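Local structure of pngf-ii (Elizabethkingia meningoseptica, 4R4X) at residues F383-V388 with P397-S402; I515-P520 with S526-S531; L421-T426 with I511-P516; L273-Y276 with K282-Q285. The protein hydrolyses the bond between N-linked glycans and the asparagine side chains that carry them, releasing sugar chains from glycoproteins as a peptide:N-glycosidase. All coordinates share one frame; numbering follows the deposited sequence.

Contact 1: F383-V388 with P397-S402; sequences FNTTNV and PTMFNS
T385 is wedged against P397 and the selenium of the selenomethionine M399, and although every touching residue is buried, no hydrogen bond passes directly between the two segments. The first segment makes an Asx turn as strand 378-384, an outermost strand of a nine-stranded antiparallel sheet, ends: N384 OD1 accepts from T386 N at 3.0 Å, the donor tilted 20° from the carbonyl plane. T385 is the middle residue of that turn. With chi1 at 71°, its OG1 sits between the backbone N and the carbonyl carbon, where it receives V530 N and donates to W528 O on the adjoining strand. The hydroxyl thus bonds to the sheet, while CB and CG2 make the apolar contacts with the loop and OG1 also touches P397 CB. T385 CB lies 3.6 Å from P397 CB, and T385 O approaches the same P397 CB at 3.5 Å. Further along, N387 centres an inverse gamma turn; its OD1 rests 3.7 Å from P397 CD, and its ND2 is bonded to Q394 O. M399 CG lies over the centre of the F400 ring, and beyond it the chain bends twice, leaving SE and CE each 3.9 Å from T385 CG2.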
loop_
_atom_site.group_PDB
_atom_site.type_symbol
_atom_site.label_atom_id
_atom_site.label_comp_id
_atom_site.label_asym_id
_atom_site.label_seq_id
_atom_site.Cartn_x
_atom_site.Cartn_y
_atom_site.Cartn_z
ATOM N N PHE A 383 18.065 -15.876 -7.455
ATOM C CA PHE A 383 17.503 -16.534 -8.620
ATOM C C PHE A 383 16.105 -16.031 -8.911
ATOM O O PHE A 383 15.419 -15.480 -8.042
ATOM C CB PHE A 383 17.487 -18.063 -8.480
ATOM C CG PHE A 383 16.720 -18.573 -7.295
ATOM C CD1 PHE A 383 15.384 -18.876 -7.394
ATOM C CD2 PHE A 383 17.374 -18.837 -6.097
ATOM C CE1 PHE A 383 14.680 -19.345 -6.298
ATOM C CE2 PHE A 383 16.689 -19.332 -4.997
ATOM C CZ PHE A 383 15.336 -19.577 -5.100
ATOM N N ASN A 384 15.702 -16.231 -10.157
ATOM C CA ASN A 384 14.338 -15.966 -10.598
ATOM C C ASN A 384 14.089 -16.743 -11.875
ATOM O O ASN A 384 14.664 -16.416 -12.921
ATOM C CB ASN A 384 14.132 -14.482 -10.842
ATOM C CG ASN A 384 12.662 -14.112 -10.940
ATOM O OD1 ASN A 384 11.807 -14.929 -11.302
ATOM N ND2 ASN A 384 12.356 -12.873 -10.584
ATOM N N THR A 385 13.270 -17.788 -11.780
ATOM C CA THR A 385 12.951 -18.602 -12.930
ATOM C C THR A 385 11.748 -18.108 -13.703
ATOM O O THR A 385 11.497 -18.598 -14.783
ATOM C CB THR A 385 12.698 -20.079 -12.569
ATOM O OG1 THR A 385 11.454 -20.215 -11.860
ATOM C CG2 THR A 385 13.867 -20.638 -11.721
ATOM N N THR A 386 11.009 -17.153 -13.155
ATOM C CA THR A 386 9.794 -16.670 -13.799
ATOM C C THR A 386 10.099 -16.007 -15.151
ATOM O O THR A 386 10.826 -15.004 -15.209
ATOM C CB THR A 386 9.051 -15.672 -12.896
ATOM O OG1 THR A 386 8.785 -16.264 -11.611
ATOM C CG2 THR A 386 7.722 -15.234 -13.543
ATOM N N ASN A 387 9.516 -16.521 -16.227
ATOM C CA ASN A 387 9.861 -15.987 -17.546
ATOM C C ASN A 387 8.934 -14.846 -17.982
ATOM O O ASN A 387 7.989 -14.992 -18.797
ATOM C CB ASN A 387 10.040 -17.086 -18.590
ATOM C CG ASN A 387 8.786 -17.891 -18.828
ATOM O OD1 ASN A 387 7.999 -18.141 -17.904
ATOM N ND2 ASN A 387 8.589 -18.302 -20.076
ATOM N N VAL A 388 9.228 -13.692 -17.397
ATOM C CA VAL A 388 8.564 -12.451 -17.729
ATOM C C VAL A 388 8.763 -12.168 -19.203
ATOM O O VAL A 388 7.892 -11.553 -19.826
ATOM C CB VAL A 388 9.074 -11.312 -16.832
ATOM C CG1 VAL A 388 8.969 -9.938 -17.485
ATOM C CG2 VAL A 388 8.323 -11.343 -15.495
ATOM N N PRO A 397 10.233 -22.265 -17.139
ATOM C CA PRO A 397 11.099 -22.899 -16.159
ATOM C C PRO A 397 10.819 -24.384 -15.951
ATOM O O PRO A 397 10.268 -24.799 -14.937
ATOM C CB PRO A 397 10.849 -22.060 -14.891
ATOM C CG PRO A 397 9.451 -21.567 -15.048
ATOM C CD PRO A 397 9.340 -21.272 -16.514
ATOM N N THR A 398 11.245 -25.174 -16.931
ATOM C CA THR A 398 11.097 -26.620 -16.930
ATOM C C THR A 398 12.345 -27.338 -16.389
ATOM O O THR A 398 12.532 -28.541 -16.605
ATOM C CB THR A 398 10.821 -27.082 -18.362
ATOM O OG1 THR A 398 11.877 -26.599 -19.235
ATOM C CG2 THR A 398 9.513 -26.520 -18.838
HETATM N N MSE A 399 13.179 -26.623 -15.636
HETATM C CA MSE A 399 14.483 -27.160 -15.212
HETATM C C MSE A 399 14.412 -28.162 -14.091
HETATM O O MSE A 399 15.407 -28.791 -13.764
HETATM C CB MSE A 399 15.435 -26.024 -14.813
HETATM C CG MSE A 399 15.098 -25.269 -13.538
HETATM SE SE MSE A 399 13.820 -23.807 -13.913
HETATM C CE MSE A 399 14.987 -22.604 -14.949
ATOM N N PHE A 400 13.239 -28.341 -13.508
ATOM C CA PHE A 400 13.132 -29.096 -12.273
ATOM C C PHE A 400 12.953 -30.590 -12.487
ATOM O O PHE A 400 12.878 -31.352 -11.529
ATOM C CB PHE A 400 12.057 -28.473 -11.398
ATOM C CG PHE A 400 12.449 -27.128 -10.878
ATOM C CD1 PHE A 400 13.422 -27.020 -9.895
ATOM C CD2 PHE A 400 11.872 -25.980 -11.369
ATOM C CE1 PHE A 400 13.805 -25.793 -9.420
ATOM C CE2 PHE A 400 12.240 -24.739 -10.883
ATOM C CZ PHE A 400 13.216 -24.641 -9.912
ATOM N N ASN A 401 12.966 -31.033 -13.742
ATOM C CA ASN A 401 13.085 -32.478 -13.983
ATOM C C ASN A 401 14.493 -33.038 -13.739
ATOM O O ASN A 401 14.671 -34.246 -13.762
ATOM C CB ASN A 401 12.555 -32.892 -15.353
ATOM C CG ASN A 401 13.439 -32.436 -16.505
ATOM O OD1 ASN A 401 13.580 -33.157 -17.506
ATOM N ND2 ASN A 401 14.014 -31.265 -16.393
ATOM N N SER A 402 15.485 -32.178 -13.501
ATOM C CA SER A 402 16.812 -32.632 -13.098
ATOM C C SER A 402 16.893 -32.494 -11.595
ATOM O O SER A 402 16.442 -31.485 -11.052
ATOM C CB SER A 402 17.918 -31.782 -13.713
ATOM O OG SER A 402 19.137 -31.935 -12.993
#

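Contact 2: I515-P520 with S526-S531; sequences IPQGAP and SFWNVS
I515 and W528 meet methyl to ring face, a clear case of a CH-pi contact. I515 CG2 stands 3.7 Å from the centroid of the five-membered ring and only 14° off its normal, with W528 CE2 as its nearest ring atom. Chi1 of -56° sets the other branch of I515 beside its backbone N, and from there CD1 runs along the indole to V530 CG1, 4.1 Å away. Q517 reaches the same indole differently, from the edge: its extended chain carries OE1 near the ring plane, 4.1 Å from W528 CD1, while Q517 CD lies 3.5 Å from S526 O. That amide is held by partners outside the pair, since F400 N donates to OE1 and NE2 donates to T398 O. D435 fixes the indole through NE1: its OD2 accepts from both W528 NE1 and G518 N. Where the chains meet near G518 and S526, water replaces direct bonding. One molecule links G518 O (2.9 Å) to S526 N (2.8 Å), a second joins A519 O to S526 OG, and S526 OG also accepts from D435 N. The two segments run nearly antiparallel, 160° apart. The loop leaving strand 507-514 therefore folds back beside strand 527-537, which itself lies between strands 416-428 and 378-384, and N442 of strand 442-446 touches both I515 and W528.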
loop_
_atom_site.group_PDB
_atom_site.type_symbol
_atom_site.label_atom_id
_atom_site.label_comp_id
_atom_site.label_asym_id
_atom_site.label_seq_id
_atom_site.Cartn_x
_atom_site.Cartn_y
_atom_site.Cartn_z
ATOM N N ILE A 515 12.618 -29.532 -6.948
ATOM C CA ILE A 515 11.166 -29.786 -6.993
ATOM C C ILE A 515 10.950 -30.984 -7.924
ATOM O O ILE A 515 11.519 -30.991 -9.023
ATOM C CB ILE A 515 10.425 -28.557 -7.593
ATOM C CG1 ILE A 515 10.762 -27.290 -6.806
ATOM C CG2 ILE A 515 8.925 -28.751 -7.615
ATOM C CD1 ILE A 515 10.269 -26.014 -7.476
ATOM N N PRO A 516 10.152 -32.000 -7.514
ATOM C CA PRO A 516 9.905 -33.173 -8.365
ATOM C C PRO A 516 8.869 -32.849 -9.447
ATOM O O PRO A 516 7.693 -33.224 -9.347
ATOM C CB PRO A 516 9.408 -34.244 -7.386
ATOM C CG PRO A 516 8.812 -33.472 -6.275
ATOM C CD PRO A 516 9.505 -32.145 -6.205
ATOM N N GLN A 517 9.348 -32.144 -10.467
ATOM C CA GLN A 517 8.513 -31.607 -11.541
ATOM C C GLN A 517 7.810 -32.740 -12.247
ATOM O O GLN A 517 8.401 -33.804 -12.470
ATOM C CB GLN A 517 9.391 -30.853 -12.515
ATOM C CG GLN A 517 8.687 -30.186 -13.690
ATOM C CD GLN A 517 9.682 -29.366 -14.475
ATOM O OE1 GLN A 517 10.036 -28.254 -14.071
ATOM N NE2 GLN A 517 10.142 -29.909 -15.598
ATOM N N GLY A 518 6.551 -32.528 -12.593
ATOM C CA GLY A 518 5.748 -33.587 -13.207
ATOM C C GLY A 518 6.145 -33.778 -14.662
ATOM O O GLY A 518 6.706 -32.865 -15.287
ATOM N N ALA A 519 5.841 -34.966 -15.197
ATOM C CA ALA A 519 6.177 -35.334 -16.580
ATOM C C ALA A 519 5.240 -34.633 -17.563
ATOM O O ALA A 519 4.097 -34.331 -17.208
ATOM C CB ALA A 519 6.071 -36.846 -16.758
ATOM N N PRO A 520 5.726 -34.341 -18.783
ATOM C CA PRO A 520 4.849 -33.728 -19.783
ATOM C C PRO A 520 3.733 -34.656 -20.244
ATOM O O PRO A 520 3.799 -35.860 -20.038
ATOM C CB PRO A 520 5.789 -33.385 -20.953
ATOM C CG PRO A 520 7.072 -34.108 -20.687
ATOM C CD PRO A 520 7.134 -34.409 -19.223
ATOM N N SER A 526 4.795 -29.293 -17.368
ATOM C CA SER A 526 4.818 -28.683 -16.053
ATOM C C SER A 526 6.078 -27.790 -15.891
ATOM O O SER A 526 7.138 -28.036 -16.482
ATOM C CB SER A 526 4.736 -29.750 -14.956
ATOM O OG SER A 526 3.395 -30.218 -14.824
ATOM N N PHE A 527 5.936 -26.735 -15.101
ATOM C CA PHE A 527 7.028 -25.802 -14.851
ATOM C C PHE A 527 6.791 -25.008 -13.589
ATOM O O PHE A 527 5.659 -24.944 -13.084
ATOM C CB PHE A 527 7.263 -24.868 -16.052
ATOM C CG PHE A 527 6.063 -24.040 -16.435
ATOM C CD1 PHE A 527 5.886 -22.758 -15.925
ATOM C CD2 PHE A 527 5.151 -24.518 -17.366
ATOM C CE1 PHE A 527 4.794 -21.982 -16.303
ATOM C CE2 PHE A 527 4.064 -23.747 -17.748
ATOM C CZ PHE A 527 3.880 -22.481 -17.210
ATOM N N TRP A 528 7.873 -24.462 -13.030
ATOM C CA TRP A 528 7.807 -23.814 -11.709
ATOM C C TRP A 528 8.423 -22.419 -11.755
ATOM O O TRP A 528 9.609 -22.275 -12.060
ATOM C CB TRP A 528 8.489 -24.680 -10.651
ATOM C CG TRP A 528 7.650 -25.862 -10.309
ATOM C CD1 TRP A 528 7.510 -27.007 -11.038
ATOM C CD2 TRP A 528 6.751 -25.970 -9.210
ATOM N NE1 TRP A 528 6.585 -27.832 -10.442
ATOM C CE2 TRP A 528 6.117 -27.222 -9.309
ATOM C CE3 TRP A 528 6.445 -25.145 -8.123
ATOM C CZ2 TRP A 528 5.195 -27.667 -8.358
ATOM C CZ3 TRP A 528 5.523 -25.587 -7.194
ATOM C CH2 TRP A 528 4.901 -26.815 -7.319
ATOM N N ASN A 529 7.601 -21.407 -11.471
ATOM C CA ASN A 529 8.036 -20.024 -11.356
ATOM C C ASN A 529 8.490 -19.777 -9.923
ATOM O O ASN A 529 7.650 -19.699 -9.005
ATOM C CB ASN A 529 6.897 -19.064 -11.683
ATOM C CG ASN A 529 6.559 -19.008 -13.152
ATOM O OD1 ASN A 529 7.426 -18.982 -14.016
ATOM N ND2 ASN A 529 5.278 -18.907 -13.432
ATOM N N VAL A 530 9.805 -19.679 -9.722
ATOM C CA VAL A 530 10.366 -19.512 -8.391
ATOM C C VAL A 530 11.364 -18.352 -8.366
ATOM O O VAL A 530 12.217 -18.192 -9.261
ATOM C CB VAL A 530 10.988 -20.822 -7.833
ATOM C CG1 VAL A 530 10.027 -21.996 -7.987
ATOM C CG2 VAL A 530 12.287 -21.167 -8.524
ATOM N N SER A 531 11.211 -17.496 -7.365
ATOM C CA SER A 531 12.215 -16.468 -7.104
ATOM C C SER A 531 12.693 -16.494 -5.660
ATOM O O SER A 531 11.963 -16.856 -4.720
ATOM C CB SER A 531 11.714 -15.080 -7.508
ATOM O OG SER A 531 10.836 -14.574 -6.547
HETATM O O HOH W 1 6.428 -31.522 -17.853
HETATM O O HOH W 2 3.187 -32.886 -15.142
#

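Contact 3: L421-T426 with I511-P516; sequences LRYITT and IQVKIP
Y423 drives its phenol end into V513, the two side chains arriving from opposite directions. Y423 OH lies 3.4 Å from V513 CG1, and the other methyl, V513 CG2, comes obliquely to the ring at 4.1 Å from Y423 CE1. The tyrosine extends from its strand toward the facing one because Y423 CG lies opposite the backbone N, at chi1 -179°. I515 CD1 flanks the hydroxyl more loosely, at 4.1 Å from Y423 OH. Beside this pair, L421 CD2 and I511 CG2 make a plain methyl contact of 4.3 Å. The polar end of the tyrosine is nevertheless served: Y423 OH donates to N442 OD1, an oxygen that also accepts from T425 OG1, so a single amide oxygen steadies two side chains of strand 416-428. Further out, backbone bonds from L421 to I499 and from Y423 to V497 fix the strand within its sheet, while F383 packs on both Y423 and V513. The CA atoms of Y423 and V513 are 10.3 Å apart, too far for strand pairing. Side chains alone bridge the gap, joining the nine-stranded sheet to the four-stranded one face to face, as in the interior of a beta sandwich such as the jelly rolls of the PNGase F family.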
loop_
_atom_site.group_PDB
_atom_site.type_symbol
_atom_site.label_atom_id
_atom_site.label_comp_id
_atom_site.label_asym_id
_atom_site.label_seq_id
_atom_site.Cartn_x
_atom_site.Cartn_y
_atom_site.Cartn_z
ATOM N N LEU A 421 15.692 -16.465 3.138
ATOM C CA LEU A 421 15.397 -16.501 1.728
ATOM C C LEU A 421 13.941 -16.123 1.552
ATOM O O LEU A 421 13.054 -16.827 2.039
ATOM C CB LEU A 421 15.653 -17.884 1.127
ATOM C CG LEU A 421 15.472 -17.964 -0.394
ATOM C CD1 LEU A 421 16.517 -17.138 -1.121
ATOM C CD2 LEU A 421 15.533 -19.402 -0.894
ATOM N N ARG A 422 13.715 -14.991 0.893
ATOM C CA ARG A 422 12.377 -14.574 0.472
ATOM C C ARG A 422 12.082 -15.358 -0.779
ATOM O O ARG A 422 12.738 -15.163 -1.803
ATOM C CB ARG A 422 12.343 -13.075 0.184
ATOM C CG ARG A 422 11.003 -12.517 -0.306
ATOM C CD ARG A 422 11.187 -11.048 -0.649
ATOM N NE ARG A 422 9.986 -10.368 -1.138
ATOM C CZ ARG A 422 9.645 -10.219 -2.417
ATOM N NH1 ARG A 422 8.554 -9.536 -2.716
ATOM N NH2 ARG A 422 10.367 -10.742 -3.395
ATOM N N TYR A 423 11.109 -16.253 -0.686
ATOM C CA TYR A 423 10.909 -17.288 -1.688
ATOM C C TYR A 423 9.463 -17.275 -2.167
ATOM O O TYR A 423 8.529 -17.441 -1.366
ATOM C CB TYR A 423 11.245 -18.650 -1.096
ATOM C CG TYR A 423 11.117 -19.834 -2.033
ATOM C CD1 TYR A 423 12.001 -20.007 -3.092
ATOM C CD2 TYR A 423 10.148 -20.814 -1.827
ATOM C CE1 TYR A 423 11.907 -21.107 -3.937
ATOM C CE2 TYR A 423 10.072 -21.936 -2.642
ATOM C CZ TYR A 423 10.950 -22.074 -3.698
ATOM O OH TYR A 423 10.863 -23.147 -4.555
ATOM N N ILE A 424 9.300 -17.016 -3.457
ATOM C CA ILE A 424 7.988 -17.024 -4.119
ATOM C C ILE A 424 7.938 -18.195 -5.072
ATOM O O ILE A 424 8.749 -18.283 -5.983
ATOM C CB ILE A 424 7.723 -15.722 -4.893
ATOM C CG1 ILE A 424 7.898 -14.527 -3.966
ATOM C CG2 ILE A 424 6.306 -15.713 -5.478
ATOM C CD1 ILE A 424 7.772 -13.178 -4.653
ATOM N N THR A 425 6.985 -19.092 -4.871
ATOM C CA THR A 425 6.866 -20.266 -5.720
ATOM C C THR A 425 5.439 -20.511 -6.180
ATOM O O THR A 425 4.504 -20.443 -5.360
ATOM C CB THR A 425 7.407 -21.549 -5.039
ATOM O OG1 THR A 425 7.232 -22.657 -5.930
ATOM C CG2 THR A 425 6.688 -21.838 -3.686
ATOM N N THR A 426 5.299 -20.803 -7.477
ATOM C CA THR A 426 4.048 -21.313 -8.041
ATOM C C THR A 426 4.313 -22.415 -9.062
ATOM O O THR A 426 5.291 -22.375 -9.809
ATOM C CB THR A 426 3.174 -20.208 -8.665
ATOM O OG1 THR A 426 3.860 -19.535 -9.727
ATOM C CG2 THR A 426 2.763 -19.209 -7.616
ATOM N N ILE A 511 22.973 -21.788 -2.731
ATOM C CA ILE A 511 21.597 -22.113 -2.401
ATOM C C ILE A 511 21.096 -22.955 -3.556
ATOM O O ILE A 511 21.466 -22.720 -4.711
ATOM C CB ILE A 511 20.740 -20.870 -2.159
ATOM C CG1 ILE A 511 21.086 -20.250 -0.808
ATOM C CG2 ILE A 511 19.254 -21.239 -2.163
ATOM C CD1 ILE A 511 20.515 -18.848 -0.568
ATOM N N GLN A 512 20.278 -23.950 -3.243
ATOM C CA GLN A 512 19.727 -24.828 -4.259
ATOM C C GLN A 512 18.245 -25.116 -4.024
ATOM O O GLN A 512 17.824 -25.273 -2.890
ATOM C CB GLN A 512 20.505 -26.125 -4.297
ATOM C CG GLN A 512 20.002 -27.083 -5.368
ATOM C CD GLN A 512 20.840 -28.332 -5.454
ATOM O OE1 GLN A 512 21.090 -28.861 -6.546
ATOM N NE2 GLN A 512 21.278 -28.806 -4.315
ATOM N N VAL A 513 17.471 -25.143 -5.109
ATOM C CA VAL A 513 16.054 -25.530 -5.054
ATOM C C VAL A 513 15.831 -26.756 -5.898
ATOM O O VAL A 513 16.238 -26.784 -7.054
ATOM C CB VAL A 513 15.124 -24.425 -5.579
ATOM C CG1 VAL A 513 13.653 -24.835 -5.460
ATOM C CG2 VAL A 513 15.392 -23.147 -4.810
ATOM N N LYS A 514 15.167 -27.750 -5.314
ATOM C CA LYS A 514 14.798 -28.976 -6.002
ATOM C C LYS A 514 13.282 -29.140 -5.858
ATOM O O LYS A 514 12.742 -28.905 -4.777
ATOM C CB LYS A 514 15.467 -30.193 -5.360
ATOM C CG LYS A 514 16.989 -30.213 -5.422
ATOM C CD LYS A 514 17.533 -31.562 -4.965
ATOM C CE LYS A 514 19.042 -31.539 -4.818
ATOM N NZ LYS A 514 19.514 -32.855 -4.328
ATOM N N ILE A 515 12.618 -29.532 -6.948
ATOM C CA ILE A 515 11.166 -29.786 -6.993
ATOM C C ILE A 515 10.950 -30.984 -7.924
ATOM O O ILE A 515 11.519 -30.991 -9.023
ATOM C CB ILE A 515 10.425 -28.557 -7.593
ATOM C CG1 ILE A 515 10.762 -27.290 -6.806
ATOM C CG2 ILE A 515 8.925 -28.751 -7.615
ATOM C CD1 ILE A 515 10.269 -26.014 -7.476
ATOM N N PRO A 516 10.152 -32.000 -7.514
ATOM C CA PRO A 516 9.905 -33.173 -8.365
ATOM C C PRO A 516 8.869 -32.849 -9.447
ATOM O O PRO A 516 7.693 -33.224 -9.347
ATOM C CB PRO A 516 9.408 -34.244 -7.386
ATOM C CG PRO A 516 8.812 -33.472 -6.275
ATOM C CD PRO A 516 9.505 -32.145 -6.205
#

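Contact 4: L273-Y276 with K282-Q285; sequences LPVY and KSYQ
Y284 O is approached by two groups of the facing strand. Y276 N donates to it at 2.7 Å in a nearly straight bond of 170°, coming in 36° out of the carbonyl plane, and V275 CA adds a CA-H...O contact at 3.4 Å. The return bond, Y284 N to Y276 O, is longer at 3.0 Å and more bent, at 143°, but lies in the plane of its carbonyl. Together they make Y276 and Y284 the hydrogen-bonded pair of a small antiparallel beta hairpin, with V275 and Q285 as the neighbouring non-hydrogen-bonded pair. The two tyrosines share one face of the hairpin, yet differ in their first torsions: Y276 CG is anti to its backbone N, whereas Y284 CG stands beside its own. They meet near the backbone, CB to CB, and Y276 O lies at the edge of the Y284 ring, 3.7 Å from CD2. V275 CG1 nears S283 OG at 4.0 Å. L273 CB approaches Q285 CB at 4.2 Å, while the glutamine chain bends away to let OE1 accept from D395 N. Beyond the hairpin, Y276 OH receives E407 N and donates to G405 O, and Y284 OH is bonded to T398 OG1 and N280 OD1. With so few backbone bonds of its own, the hairpin probably owes much of its placement to these phenol anchors.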
loop_
_atom_site.group_PDB
_atom_site.type_symbol
_atom_site.label_atom_id
_atom_site.label_comp_id
_atom_site.label_asym_id
_atom_site.label_seq_id
_atom_site.Cartn_x
_atom_site.Cartn_y
_atom_site.Cartn_z
ATOM N N LEU A 273 21.279 -12.321 -21.883
ATOM C CA LEU A 273 21.182 -12.932 -20.569
ATOM C C LEU A 273 22.127 -14.129 -20.444
ATOM O O LEU A 273 22.303 -14.885 -21.394
ATOM C CB LEU A 273 19.746 -13.397 -20.324
ATOM C CG LEU A 273 18.693 -12.286 -20.343
ATOM C CD1 LEU A 273 17.316 -12.859 -20.048
ATOM C CD2 LEU A 273 19.056 -11.185 -19.351
ATOM N N PRO A 274 22.746 -14.301 -19.273
ATOM C CA PRO A 274 23.557 -15.506 -19.024
ATOM C C PRO A 274 22.748 -16.793 -19.153
ATOM O O PRO A 274 21.598 -16.852 -18.693
ATOM C CB PRO A 274 24.027 -15.334 -17.582
ATOM C CG PRO A 274 23.879 -13.900 -17.268
ATOM C CD PRO A 274 22.809 -13.343 -18.161
ATOM N N VAL A 275 23.346 -17.808 -19.779
ATOM C CA VAL A 275 22.707 -19.121 -19.972
ATOM C C VAL A 275 22.864 -19.984 -18.715
ATOM O O VAL A 275 23.943 -20.069 -18.147
ATOM C CB VAL A 275 23.298 -19.857 -21.215
ATOM C CG1 VAL A 275 22.753 -21.265 -21.337
ATOM C CG2 VAL A 275 22.978 -19.105 -22.501
ATOM N N TYR A 276 21.773 -20.585 -18.243
ATOM C CA TYR A 276 21.815 -21.543 -17.141
ATOM C C TYR A 276 21.523 -22.945 -17.674
ATOM O O TYR A 276 20.577 -23.145 -18.425
ATOM C CB TYR A 276 20.776 -21.191 -16.044
ATOM C CG TYR A 276 20.738 -22.197 -14.895
ATOM C CD1 TYR A 276 21.738 -22.220 -13.921
ATOM C CD2 TYR A 276 19.717 -23.116 -14.790
ATOM C CE1 TYR A 276 21.712 -23.143 -12.877
ATOM C CE2 TYR A 276 19.669 -24.034 -13.754
ATOM C CZ TYR A 276 20.674 -24.055 -12.806
ATOM O OH TYR A 276 20.620 -24.968 -11.791
ATOM N N LYS A 282 18.324 -28.909 -21.710
ATOM C CA LYS A 282 17.746 -27.664 -22.145
ATOM C C LYS A 282 18.577 -26.473 -21.650
ATOM O O LYS A 282 19.524 -26.627 -20.851
ATOM C CB LYS A 282 16.304 -27.554 -21.643
ATOM C CG LYS A 282 15.401 -28.631 -22.206
ATOM C CD LYS A 282 13.974 -28.493 -21.721
ATOM C CE LYS A 282 13.073 -29.528 -22.376
ATOM N NZ LYS A 282 11.700 -29.420 -21.800
ATOM N N SER A 283 18.199 -25.300 -22.138
ATOM C CA SER A 283 18.820 -24.044 -21.771
ATOM C C SER A 283 17.821 -23.076 -21.201
ATOM O O SER A 283 16.668 -23.024 -21.633
ATOM C CB SER A 283 19.458 -23.390 -22.970
ATOM O OG SER A 283 20.625 -24.086 -23.273
ATOM N N TYR A 284 18.292 -22.288 -20.247
ATOM C CA TYR A 284 17.452 -21.307 -19.571
ATOM C C TYR A 284 18.257 -20.025 -19.537
ATOM O O TYR A 284 19.497 -20.063 -19.642
ATOM C CB TYR A 284 17.083 -21.821 -18.185
ATOM C CG TYR A 284 16.402 -23.158 -18.277
ATOM C CD1 TYR A 284 15.038 -23.242 -18.596
ATOM C CD2 TYR A 284 17.109 -24.330 -18.124
ATOM C CE1 TYR A 284 14.413 -24.451 -18.742
ATOM C CE2 TYR A 284 16.493 -25.562 -18.265
ATOM C CZ TYR A 284 15.140 -25.619 -18.570
ATOM O OH TYR A 284 14.491 -26.832 -18.704
ATOM N N GLN A 285 17.563 -18.902 -19.405
ATOM C CA GLN A 285 18.180 -17.601 -19.591
ATOM C C GLN A 285 17.915 -16.659 -18.417
ATOM O O GLN A 285 16.771 -16.371 -18.088
ATOM C CB GLN A 285 17.659 -16.952 -20.870
ATOM C CG GLN A 285 17.768 -17.814 -22.112
ATOM C CD GLN A 285 16.629 -18.805 -22.268
ATOM O OE1 GLN A 285 15.459 -18.507 -21.962
ATOM N NE2 GLN A 285 16.961 -19.996 -22.761
#

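Overall arrangement
Contacts 1 to 3 tie together the two sheets of one beta sandwich, and contact 4 is a hairpin set against it. Contacts 1 and 2 lie about 7 Å apart between centres and belong to neighbouring strands, 378-384 and 527-537; T385 OG1 joins them through W528 O and V530 N. Contact 3, about 10 Å from each, shares I515 and P516 with contact 2 and supplies the next strand, where I424 O and T426 O receive S531 N and N529 N. Contact 4 is about 10 Å from contact 1 and about 18 Å from contact 3 between centres, and joins contact 1 through T398 OG1 and Y284 OH, 2.7 Å apart. The zinc ion at E52 and D159 belongs to the separate N-terminal domain.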